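Local coordinates for protein D-alanyl-D-alanine carboxypeptidase DacD (Escherichia coli, PDB 5FSR) that removes the terminal D-alanine from peptidoglycan pentapeptide precursors as a penicillin-binding serine DD-carboxypeptidase, part of cell-wall biogenesis in Escherichia coli, at residues 64-67 / 68-72; 181-184 / 185-189; 148-151 / 152-156; 200-203 / 204-207. All blocks are in the same frame, centred on the assembly; numbering follows the deposited sequence. Where two conformers were deposited one is given.

How the contacts relate
All four are short-range contacts along or just past a helix. Contacts 1 and 2 are buried and touch through leucine packing: contact 1, in the first turns of helix 66-79, holds the serine and lysine assigned to catalysis by similarity and rests on backbone bonds; contact 2 starts helix 182-193 on the central antiparallel sheet with a serine cap and a CH-pi contact. Contact 3, on helix 146-159, has a buried sulfur-aromatic face that meets helix 66-79 and an exposed polar one. Contact 4, partly exposed, lies where helix 197-201 passes into a loop and puts a hydroxyl and an N-H on one carbonyl. Helix 66-79 is the shared element, reached by contacts 2, 3 and 4.

Contact 1: 64-67 / 68-72; sequences SLTK and LMTGY
The flat peptide groups of Leu65 and Lys67 both receive an N-H from the following turn, and in each case the donor lies above the carbonyl plane. Leu68 N reaches Leu65 O at 2.9 Å, 51° out of that plane, and Gly71 N reaches Lys67 O at 3.0 Å, with a nearly straight N-H...O angle of 172°. Between these two bonds, Thr70 N makes a weak one to Thr66 O. The carbonyl oxygen of Leu65 is gripped a second time by a water that donates to it at 2.7 Å.

Leu68 carries its CG beside its own backbone N and anti to its carbonyl carbon (chi1 -60°), which places CG near Leu65 O, 3.5 Å from that oxygen. Thr70 CB rests 3.6 Å from Lys67 O, while its hydroxyl is hydrogen-bonded to Val170 O and that of Thr66 to Gln178.

Ser64-Leu65-Thr66-Lys67 is the SxxK motif of penicillin-binding proteins. By similarity, Ser64 forms the acyl-ester intermediate and Lys67 is the proton acceptor; Lys67 NZ is hydrogen-bonded to Ser130 of the SxN motif, and its side chain touches Lys233 on strand 228-236. The two side chains assigned to catalysis thus leave from a hydrogen-bonded turn. Around it, Thr66 and Thr70 pack on Met153 of helix 146-159, Leu68 on Leu188 and Ile192 of helix 182-193, and Leu65 and Leu68 on strand 228-236.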
loop_
_atom_site.group_PDB
_atom_site.type_symbol
_atom_site.label_atom_id
_atom_site.label_comp_id
_atom_site.label_asym_id
_atom_site.label_seq_id
_atom_site.Cartn_x
_atom_site.Cartn_y
_atom_site.Cartn_z
ATOM N N SER A 64 1.419 3.499 -13.372
ATOM C CA SER A 64 2.325 4.177 -12.401
ATOM C C SER A 64 2.384 3.525 -11.010
ATOM O O SER A 64 3.369 3.717 -10.285
ATOM C CB SER A 64 1.971 5.678 -12.257
ATOM O OG SER A 64 0.660 5.859 -11.784
ATOM N N LEU A 65 1.357 2.763 -10.647
ATOM C CA LEU A 65 1.315 2.071 -9.362
ATOM C C LEU A 65 2.482 1.123 -9.124
ATOM O O LEU A 65 2.833 0.847 -7.972
ATOM C CB LEU A 65 -0.009 1.322 -9.206
ATOM C CG LEU A 65 -1.242 2.222 -9.177
ATOM C CD1 LEU A 65 -2.516 1.401 -9.061
ATOM C CD2 LEU A 65 -1.142 3.268 -8.059
ATOM N N THR A 66 3.084 0.629 -10.187
ATOM C CA THR A 66 4.401 0.018 -10.086
ATOM C C THR A 66 5.383 0.820 -9.170
ATOM O O THR A 66 6.176 0.231 -8.461
ATOM C CB THR A 66 4.974 -0.207 -11.511
ATOM O OG1 THR A 66 4.187 -1.215 -12.169
ATOM C CG2 THR A 66 6.455 -0.589 -11.507
ATOM N N LYS A 67 5.279 2.137 -9.134
ATOM C CA LYS A 67 6.124 2.974 -8.255
ATOM C C LYS A 67 5.972 2.766 -6.785
ATOM O O LYS A 67 6.864 3.215 -6.049
ATOM C CB LYS A 67 5.955 4.477 -8.518
ATOM C CG LYS A 67 6.660 4.917 -9.778
ATOM C CD LYS A 67 6.214 6.311 -10.214
ATOM C CE LYS A 67 6.462 6.540 -11.679
ATOM N NZ LYS A 67 5.296 6.827 -12.558
ATOM N N LEU A 68 4.886 2.115 -6.343
ATOM C CA LEU A 68 4.808 1.701 -4.938
ATOM C C LEU A 68 5.893 0.722 -4.635
ATOM O O LEU A 68 6.555 0.853 -3.612
ATOM C CB LEU A 68 3.441 1.085 -4.560
ATOM C CG LEU A 68 2.258 2.004 -4.755
ATOM C CD1 LEU A 68 0.986 1.193 -4.532
ATOM C CD2 LEU A 68 2.336 3.195 -3.822
ATOM N N MET A 69 6.059 -0.268 -5.517
ATOM C CA MET A 69 7.159 -1.251 -5.374
ATOM C C MET A 69 8.527 -0.608 -5.434
ATOM O O MET A 69 9.432 -0.968 -4.675
ATOM C CB MET A 69 7.067 -2.349 -6.418
ATOM C CG MET A 69 8.135 -3.430 -6.286
ATOM S SD MET A 69 8.290 -3.961 -4.577
ATOM C CE MET A 69 7.333 -5.492 -4.608
ATOM N N THR A 70 8.669 0.393 -6.303
ATOM C CA THR A 70 9.949 1.075 -6.506
ATOM C C THR A 70 10.313 1.736 -5.181
ATOM O O THR A 70 11.434 1.549 -4.685
ATOM C CB THR A 70 9.855 2.051 -7.704
ATOM O OG1 THR A 70 9.526 1.305 -8.897
ATOM C CG2 THR A 70 11.128 2.899 -7.883
ATOM N N GLY A 71 9.375 2.473 -4.590
ATOM C CA GLY A 71 9.612 3.053 -3.248
ATOM C C GLY A 71 9.918 2.011 -2.167
ATOM O O GLY A 71 10.639 2.289 -1.189
ATOM N N TYR A 72 9.330 0.827 -2.320
ATOM C CA TYR A 72 9.471 -0.229 -1.337
ATOM C C TYR A 72 10.879 -0.744 -1.372
ATOM O O TYR A 72 11.476 -0.887 -0.316
ATOM C CB TYR A 72 8.438 -1.374 -1.513
ATOM C CG TYR A 72 8.469 -2.324 -0.325
ATOM C CD1 TYR A 72 7.992 -1.926 0.919
ATOM C CD2 TYR A 72 8.998 -3.595 -0.431
ATOM C CE1 TYR A 72 8.044 -2.768 2.020
ATOM C CE2 TYR A 72 9.048 -4.455 0.670
ATOM C CZ TYR A 72 8.556 -4.031 1.898
ATOM O OH TYR A 72 8.624 -4.864 2.989
HETATM O O HOH W 1 3.324 -1.690 -7.171
#

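Contact 2: 181-184 / 185-189; sequences SAYD and LAVLS
Ser181 and Leu185 meet across the first turn of helix 182-193, which Ser181 opens as its N-cap residue. Ser181 OG accepts the otherwise spare N-H of Asp184 at 2.7 Å, in a nearly straight bond, while the carbonyl O of Ser181 takes Leu185 N at 3.0 Å. Its hydroxyl and its carbonyl oxygen are thus both engaged with the helix. Asp184 OD2 accepts from Thr165 OG1 and from Asp164 N, tying the helix start to the loop before it. Leu185 leans back over the cap, with CG 3.3 Å from Ser181 O.

From here the regular alpha-helical pattern takes over, with Ala186 N bonded to Ala182 O, Val187 N to Tyr183 O and Leu188 N to Asp184 O. Ala182 and Ala186 are side chains that meet strands 39-44 and 253-262 of the central sheet, as in the serine DD-peptidase and beta-lactamase fold, where helices pack on a central antiparallel sheet.

Tyr183 and Val187, one turn apart, make a CH-pi contact. With CG anti to the backbone N (chi1 177°), the tyrosine ring is placed where Val187 CG2 comes over one face, 4.1 Å from the centroid and 29° off the normal. The closest carbon is Tyr183 CE1, at 3.6 Å from Val187 CG2. Asp184 OD1 lies in plane at the ring edge, and the ring also meets that of His57, their planes inclined at about 35°.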
loop_
_atom_site.group_PDB
_atom_site.type_symbol
_atom_site.label_atom_id
_atom_site.label_comp_id
_atom_site.label_asym_id
_atom_site.label_seq_id
_atom_site.Cartn_x
_atom_site.Cartn_y
_atom_site.Cartn_z
ATOM N N SER A 181 -2.493 -7.201 -9.278
ATOM C CA SER A 181 -3.899 -7.448 -8.922
ATOM C C SER A 181 -4.262 -6.491 -7.807
ATOM O O SER A 181 -3.364 -6.005 -7.080
ATOM C CB SER A 181 -4.064 -8.873 -8.420
ATOM O OG SER A 181 -3.557 -9.024 -7.090
ATOM N N ALA A 182 -5.550 -6.215 -7.676
ATOM C CA ALA A 182 -6.043 -5.390 -6.582
ATOM C C ALA A 182 -5.547 -5.917 -5.251
ATOM O O ALA A 182 -4.968 -5.186 -4.478
ATOM C CB ALA A 182 -7.578 -5.320 -6.601
ATOM N N TYR A 183 -5.740 -7.213 -5.020
ATOM C CA TYR A 183 -5.236 -7.895 -3.833
ATOM C C TYR A 183 -3.743 -7.752 -3.601
ATOM O O TYR A 183 -3.340 -7.355 -2.518
ATOM C CB TYR A 183 -5.631 -9.387 -3.871
ATOM C CG TYR A 183 -5.108 -10.236 -2.742
ATOM C CD1 TYR A 183 -3.832 -10.694 -2.742
ATOM C CD2 TYR A 183 -5.927 -10.590 -1.673
ATOM C CE1 TYR A 183 -3.361 -11.480 -1.719
ATOM C CE2 TYR A 183 -5.474 -11.407 -0.642
ATOM C CZ TYR A 183 -4.195 -11.861 -0.686
ATOM O OH TYR A 183 -3.715 -12.614 0.320
ATOM N N ASP A 184 -2.922 -8.099 -4.593
ATOM C CA ASP A 184 -1.448 -7.912 -4.474
ATOM C C ASP A 184 -1.018 -6.494 -4.098
ATOM O O ASP A 184 -0.101 -6.334 -3.344
ATOM C CB ASP A 184 -0.704 -8.358 -5.739
ATOM C CG ASP A 184 -0.677 -9.857 -5.891
ATOM O OD1 ASP A 184 -1.455 -10.528 -5.163
ATOM O OD2 ASP A 184 0.097 -10.379 -6.743
ATOM N N LEU A 185 -1.727 -5.483 -4.575
ATOM C CA LEU A 185 -1.373 -4.070 -4.315
ATOM C C LEU A 185 -1.843 -3.664 -2.917
ATOM O O LEU A 185 -1.209 -2.812 -2.252
ATOM C CB LEU A 185 -1.977 -3.137 -5.397
ATOM C CG LEU A 185 -1.438 -3.279 -6.825
ATOM C CD1 LEU A 185 -2.255 -2.499 -7.863
ATOM C CD2 LEU A 185 0.005 -2.809 -6.879
ATOM N N ALA A 186 -2.969 -4.219 -2.491
ATOM C CA ALA A 186 -3.365 -4.140 -1.068
ATOM C C ALA A 186 -2.283 -4.704 -0.142
ATOM O O ALA A 186 -1.888 -4.051 0.835
ATOM C CB ALA A 186 -4.676 -4.862 -0.845
ATOM N N VAL A 187 -1.766 -5.879 -0.490
ATOM C CA VAL A 187 -0.709 -6.510 0.297
ATOM C C VAL A 187 0.608 -5.709 0.267
ATOM O O VAL A 187 1.294 -5.557 1.313
ATOM C CB VAL A 187 -0.478 -7.980 -0.124
ATOM C CG1 VAL A 187 0.681 -8.635 0.660
ATOM C CG2 VAL A 187 -1.747 -8.779 0.090
ATOM N N LEU A 188 0.930 -5.155 -0.903
ATOM C CA LEU A 188 2.154 -4.397 -1.058
ATOM C C LEU A 188 1.964 -3.118 -0.293
ATOM O O LEU A 188 2.918 -2.637 0.352
ATOM C CB LEU A 188 2.528 -4.126 -2.530
ATOM C CG LEU A 188 3.736 -3.195 -2.744
ATOM C CD1 LEU A 188 5.024 -3.838 -2.269
ATOM C CD2 LEU A 188 3.827 -2.751 -4.190
ATOM N N SER A 189 0.769 -2.545 -0.354
ATOM C CA SER A 189 0.543 -1.285 0.380
ATOM C C SER A 189 0.665 -1.478 1.886
ATOM O O SER A 189 1.264 -0.639 2.566
ATOM C CB SER A 189 -0.786 -0.623 0.012
ATOM O OG SER A 189 -0.952 -0.560 -1.372
#

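Contact 3: 148-151 / 152-156; sequences QFVE and MMNNY
Phe149, Met152 and Met153 make the sulfur-aromatic part of the contact. Met153 SD lies 5.0 Å from the centroid of the Phe149 ring, approaching it obliquely, and Met152 SD is 5.4 Å from the same centroid, also oblique. Met153 makes the closer touch, with SD 3.9 Å from Phe149 CD2 and its CG against CD2 and CE2. Its first torsion (chi1 -68°) and an extended chi2 bring CG and SD beside the ring, and the bend at chi3 turns CE toward Thr66 and Thr70 of helix 66-79.

Apolar packing adds Val150, whose CG2 is 4.3 Å from Met153 SD. On its other branch, Val150 CG1 runs alongside Asn154 and lies 4.0 Å from ND2; the amide OD1 of that asparagine is hydrogen-bonded to Phe167 N.

Backbone hydrogen bonds run at the regular four-residue spacing: Met153 N to Phe149 O at 2.8 Å, and likewise Met152 to Gln148, Asn154 to Val150 and Asn155 to Glu151. Gln148, Glu151 and Asn155 lie on the exposed side.

The ring of Phe149 also packs on Ala139 and Ile142 of helix 132-143 and on Val73 of helix 66-79. A phenylalanine approached by two sulfurs, three and four residues on, is a Met-aromatic arrangement along one face of an amphipathic helix, here joining helix 146-159 to helices 66-79 and 132-143.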
loop_
_atom_site.group_PDB
_atom_site.type_symbol
_atom_site.label_atom_id
_atom_site.label_comp_id
_atom_site.label_asym_id
_atom_site.label_seq_id
_atom_site.Cartn_x
_atom_site.Cartn_y
_atom_site.Cartn_z
ATOM N N GLN A 148 18.760 -4.692 -12.739
ATOM C CA GLN A 148 19.074 -5.344 -11.467
ATOM C C GLN A 148 18.107 -4.865 -10.422
ATOM O O GLN A 148 17.942 -5.504 -9.421
ATOM C CB GLN A 148 20.475 -5.000 -10.977
ATOM C CG GLN A 148 21.594 -5.422 -11.906
ATOM C CD GLN A 148 22.104 -4.255 -12.745
ATOM O OE1 GLN A 148 21.339 -3.599 -13.454
ATOM N NE2 GLN A 148 23.382 -3.999 -12.663
ATOM N N PHE A 149 17.556 -3.682 -10.630
ATOM C CA PHE A 149 16.589 -3.104 -9.724
ATOM C C PHE A 149 15.248 -3.829 -9.886
ATOM O O PHE A 149 14.564 -4.099 -8.905
ATOM C CB PHE A 149 16.422 -1.623 -10.029
ATOM C CG PHE A 149 15.733 -0.893 -8.964
ATOM C CD1 PHE A 149 16.438 -0.423 -7.873
ATOM C CD2 PHE A 149 14.345 -0.718 -9.021
ATOM C CE1 PHE A 149 15.776 0.230 -6.844
ATOM C CE2 PHE A 149 13.700 -0.053 -8.025
ATOM C CZ PHE A 149 14.418 0.429 -6.935
ATOM N N VAL A 150 14.925 -4.160 -11.137
ATOM C CA VAL A 150 13.728 -4.919 -11.502
ATOM C C VAL A 150 13.865 -6.364 -10.981
ATOM O O VAL A 150 12.856 -7.044 -10.693
ATOM C CB VAL A 150 13.498 -4.901 -13.034
ATOM C CG1 VAL A 150 12.231 -5.640 -13.428
ATOM C CG2 VAL A 150 13.412 -3.457 -13.551
ATOM N N GLU A 151 15.104 -6.830 -10.875
ATOM C CA GLU A 151 15.369 -8.127 -10.288
ATOM C C GLU A 151 14.980 -8.064 -8.824
ATOM O O GLU A 151 14.319 -8.974 -8.364
ATOM C CB GLU A 151 16.824 -8.520 -10.425
ATOM C CG GLU A 151 17.074 -10.014 -10.536
ATOM C CD GLU A 151 18.364 -10.313 -11.299
ATOM O OE1 GLU A 151 19.212 -9.407 -11.453
ATOM O OE2 GLU A 151 18.523 -11.460 -11.746
ATOM N N MET A 152 15.381 -6.992 -8.134
ATOM C CA MET A 152 15.004 -6.751 -6.742
ATOM C C MET A 152 13.515 -6.503 -6.555
ATOM O O MET A 152 12.957 -6.907 -5.551
ATOM C CB MET A 152 15.754 -5.543 -6.153
ATOM C CG MET A 152 17.275 -5.650 -6.090
ATOM S SD MET A 152 17.993 -4.086 -5.596
ATOM C CE MET A 152 17.745 -4.101 -3.824
ATOM N N MET A 153 12.886 -5.790 -7.488
ATOM C CA MET A 153 11.438 -5.575 -7.456
ATOM C C MET A 153 10.644 -6.886 -7.533
ATOM O O MET A 153 9.591 -7.010 -6.942
ATOM C CB MET A 153 10.989 -4.676 -8.617
ATOM C CG MET A 153 11.440 -3.230 -8.566
ATOM S SD MET A 153 11.043 -2.391 -10.114
ATOM C CE MET A 153 9.374 -1.883 -9.828
ATOM N N ASN A 154 11.151 -7.824 -8.326
ATOM C CA ASN A 154 10.562 -9.149 -8.502
ATOM C C ASN A 154 10.876 -10.069 -7.349
ATOM O O ASN A 154 10.002 -10.868 -6.960
ATOM C CB ASN A 154 10.926 -9.750 -9.867
ATOM C CG ASN A 154 10.227 -9.014 -10.995
ATOM O OD1 ASN A 154 9.304 -8.291 -10.732
ATOM N ND2 ASN A 154 10.678 -9.162 -12.229
ATOM N N ASN A 155 12.060 -9.924 -6.761
ATOM C CA ASN A 155 12.392 -10.621 -5.510
ATOM C C ASN A 155 11.499 -10.194 -4.315
ATOM O O ASN A 155 11.184 -11.018 -3.462
ATOM C CB ASN A 155 13.864 -10.437 -5.134
ATOM C CG ASN A 155 14.814 -11.047 -6.153
ATOM O OD1 ASN A 155 14.464 -11.974 -6.868
ATOM N ND2 ASN A 155 16.024 -10.506 -6.226
ATOM N N TYR A 156 11.071 -8.938 -4.276
ATOM C CA TYR A 156 10.271 -8.443 -3.152
ATOM C C TYR A 156 8.789 -8.693 -3.409
ATOM O O TYR A 156 8.037 -8.823 -2.470
ATOM C CB TYR A 156 10.531 -6.958 -2.849
ATOM C CG TYR A 156 11.789 -6.667 -2.025
ATOM C CD1 TYR A 156 11.888 -7.055 -0.675
ATOM C CD2 TYR A 156 12.881 -5.997 -2.605
ATOM C CE1 TYR A 156 13.029 -6.785 0.074
ATOM C CE2 TYR A 156 14.043 -5.723 -1.875
ATOM C CZ TYR A 156 14.120 -6.099 -0.536
ATOM O OH TYR A 156 15.284 -5.804 0.158
HETATM O O HOH W 2 14.294 -11.837 -9.276
#

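Contact 4: 200-203 / 204-207; sequences YHMY and SEKS
Ser204 holds its OG between its own backbone N and carbonyl carbon (chi1 70°), and His201 carries its ring anti to the backbone N (chi1 -162°); together these torsions bring the hydroxyl over the imidazole. Ser204 OG stands 3.5 Å above the plane of the His201 ring, over its centre, and about equally far from all five ring atoms. The same hydroxyl donates to His201 O at 2.6 Å, in the carbonyl plane. Ser204 N is a second donor to His201 O, at 2.9 Å, but comes from above that plane. One carbonyl thus takes two bonds from a single residue.

The Glu205 side chain runs alongside that of Met202. Glu205 OE2 is 3.5 Å from Met202 CG, and the backbones are joined by a weak bond from Glu205 N to Met202 O at 3.4 Å. The other carboxylate oxygen makes a long, weak ion pair with Arg124.

These bonds lie where the chain leaves helix 197-201 for strand 207-210. Met202 packs on Arg120, Ser123 and Arg124 of helix 119-127; Tyr203 lies on Ile127 of that helix and Ile192 of helix 182-193, with its OH against Leu68 of helix 66-79. Tyr200 is hydrogen-bonded to Asp230 on strand 228-236, the strand that also carries Lys233, a substrate-binding residue by similarity.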
loop_
_atom_site.group_PDB
_atom_site.type_symbol
_atom_site.label_atom_id
_atom_site.label_comp_id
_atom_site.label_asym_id
_atom_site.label_seq_id
_atom_site.Cartn_x
_atom_site.Cartn_y
_atom_site.Cartn_z
ATOM N N TYR A 200 7.094 6.119 4.807
ATOM C CA TYR A 200 5.669 6.127 4.518
ATOM C C TYR A 200 5.125 7.553 4.625
ATOM O O TYR A 200 4.295 7.924 3.808
ATOM C CB TYR A 200 4.829 5.148 5.394
ATOM C CG TYR A 200 3.358 5.280 5.052
ATOM C CD1 TYR A 200 2.903 4.972 3.780
ATOM C CD2 TYR A 200 2.434 5.816 5.962
ATOM C CE1 TYR A 200 1.580 5.142 3.421
ATOM C CE2 TYR A 200 1.090 6.000 5.605
ATOM C CZ TYR A 200 0.666 5.644 4.346
ATOM O OH TYR A 200 -0.658 5.797 3.931
ATOM N N HIS A 201 5.576 8.323 5.630
ATOM C CA HIS A 201 5.103 9.703 5.851
ATOM C C HIS A 201 5.195 10.608 4.612
ATOM O O HIS A 201 4.353 11.472 4.424
ATOM C CB HIS A 201 5.821 10.385 7.023
ATOM C CG HIS A 201 5.088 11.578 7.546
ATOM N ND1 HIS A 201 5.339 12.856 7.106
ATOM C CD2 HIS A 201 4.065 11.679 8.429
ATOM C CE1 HIS A 201 4.522 13.699 7.710
ATOM N NE2 HIS A 201 3.738 13.010 8.518
ATOM N N MET A 202 6.166 10.362 3.739
ATOM C CA MET A 202 6.307 11.127 2.499
ATOM C C MET A 202 5.112 10.975 1.565
ATOM O O MET A 202 4.944 11.815 0.656
ATOM C CB MET A 202 7.579 10.730 1.737
ATOM C CG MET A 202 8.896 11.024 2.431
ATOM S SD MET A 202 10.284 10.495 1.397
ATOM C CE MET A 202 11.638 11.303 2.240
ATOM N N TYR A 203 4.278 9.934 1.758
ATOM C CA TYR A 203 3.030 9.810 0.983
ATOM C C TYR A 203 2.026 10.856 1.349
ATOM O O TYR A 203 1.222 11.205 0.524
ATOM C CB TYR A 203 2.390 8.402 1.040
ATOM C CG TYR A 203 3.087 7.385 0.148
ATOM C CD1 TYR A 203 2.699 7.214 -1.159
ATOM C CD2 TYR A 203 4.134 6.622 0.615
ATOM C CE1 TYR A 203 3.335 6.307 -1.980
ATOM C CE2 TYR A 203 4.773 5.732 -0.206
ATOM C CZ TYR A 203 4.366 5.576 -1.495
ATOM O OH TYR A 203 4.978 4.652 -2.316
ATOM N N SER A 204 2.116 11.400 2.549
ATOM C CA SER A 204 1.258 12.489 2.958
ATOM C C SER A 204 1.756 13.914 2.640
ATOM O O SER A 204 1.016 14.871 2.908
ATOM C CB SER A 204 1.052 12.404 4.461
ATOM O OG SER A 204 2.250 12.741 5.155
ATOM N N GLU A 205 2.977 14.102 2.130
ATOM C CA GLU A 205 3.459 15.488 1.876
ATOM C C GLU A 205 2.725 16.054 0.674
ATOM O O GLU A 205 2.598 15.412 -0.349
ATOM C CB GLU A 205 4.970 15.537 1.691
ATOM C CG GLU A 205 5.731 15.086 2.919
ATOM C CD GLU A 205 7.210 14.778 2.673
ATOM O OE1 GLU A 205 7.793 15.118 1.601
ATOM O OE2 GLU A 205 7.813 14.183 3.589
ATOM N N LYS A 206 2.206 17.250 0.804
ATOM C CA LYS A 206 1.342 17.806 -0.256
ATOM C C LYS A 206 2.080 18.407 -1.446
ATOM O O LYS A 206 1.496 18.447 -2.527
ATOM C CB LYS A 206 0.354 18.810 0.291
ATOM C CG LYS A 206 -0.598 18.229 1.341
ATOM C CD LYS A 206 -1.614 19.274 1.799
ATOM C CE LYS A 206 -1.775 19.299 3.352
ATOM N NZ LYS A 206 -2.954 18.489 3.782
ATOM N N SER A 207 3.352 18.808 -1.273
ATOM C CA SER A 207 4.128 19.470 -2.336
ATOM C C SER A 207 5.630 19.230 -2.263
ATOM O O SER A 207 6.187 18.967 -1.183
ATOM C CB SER A 207 3.924 20.979 -2.285
ATOM O OG SER A 207 2.557 21.291 -2.316
#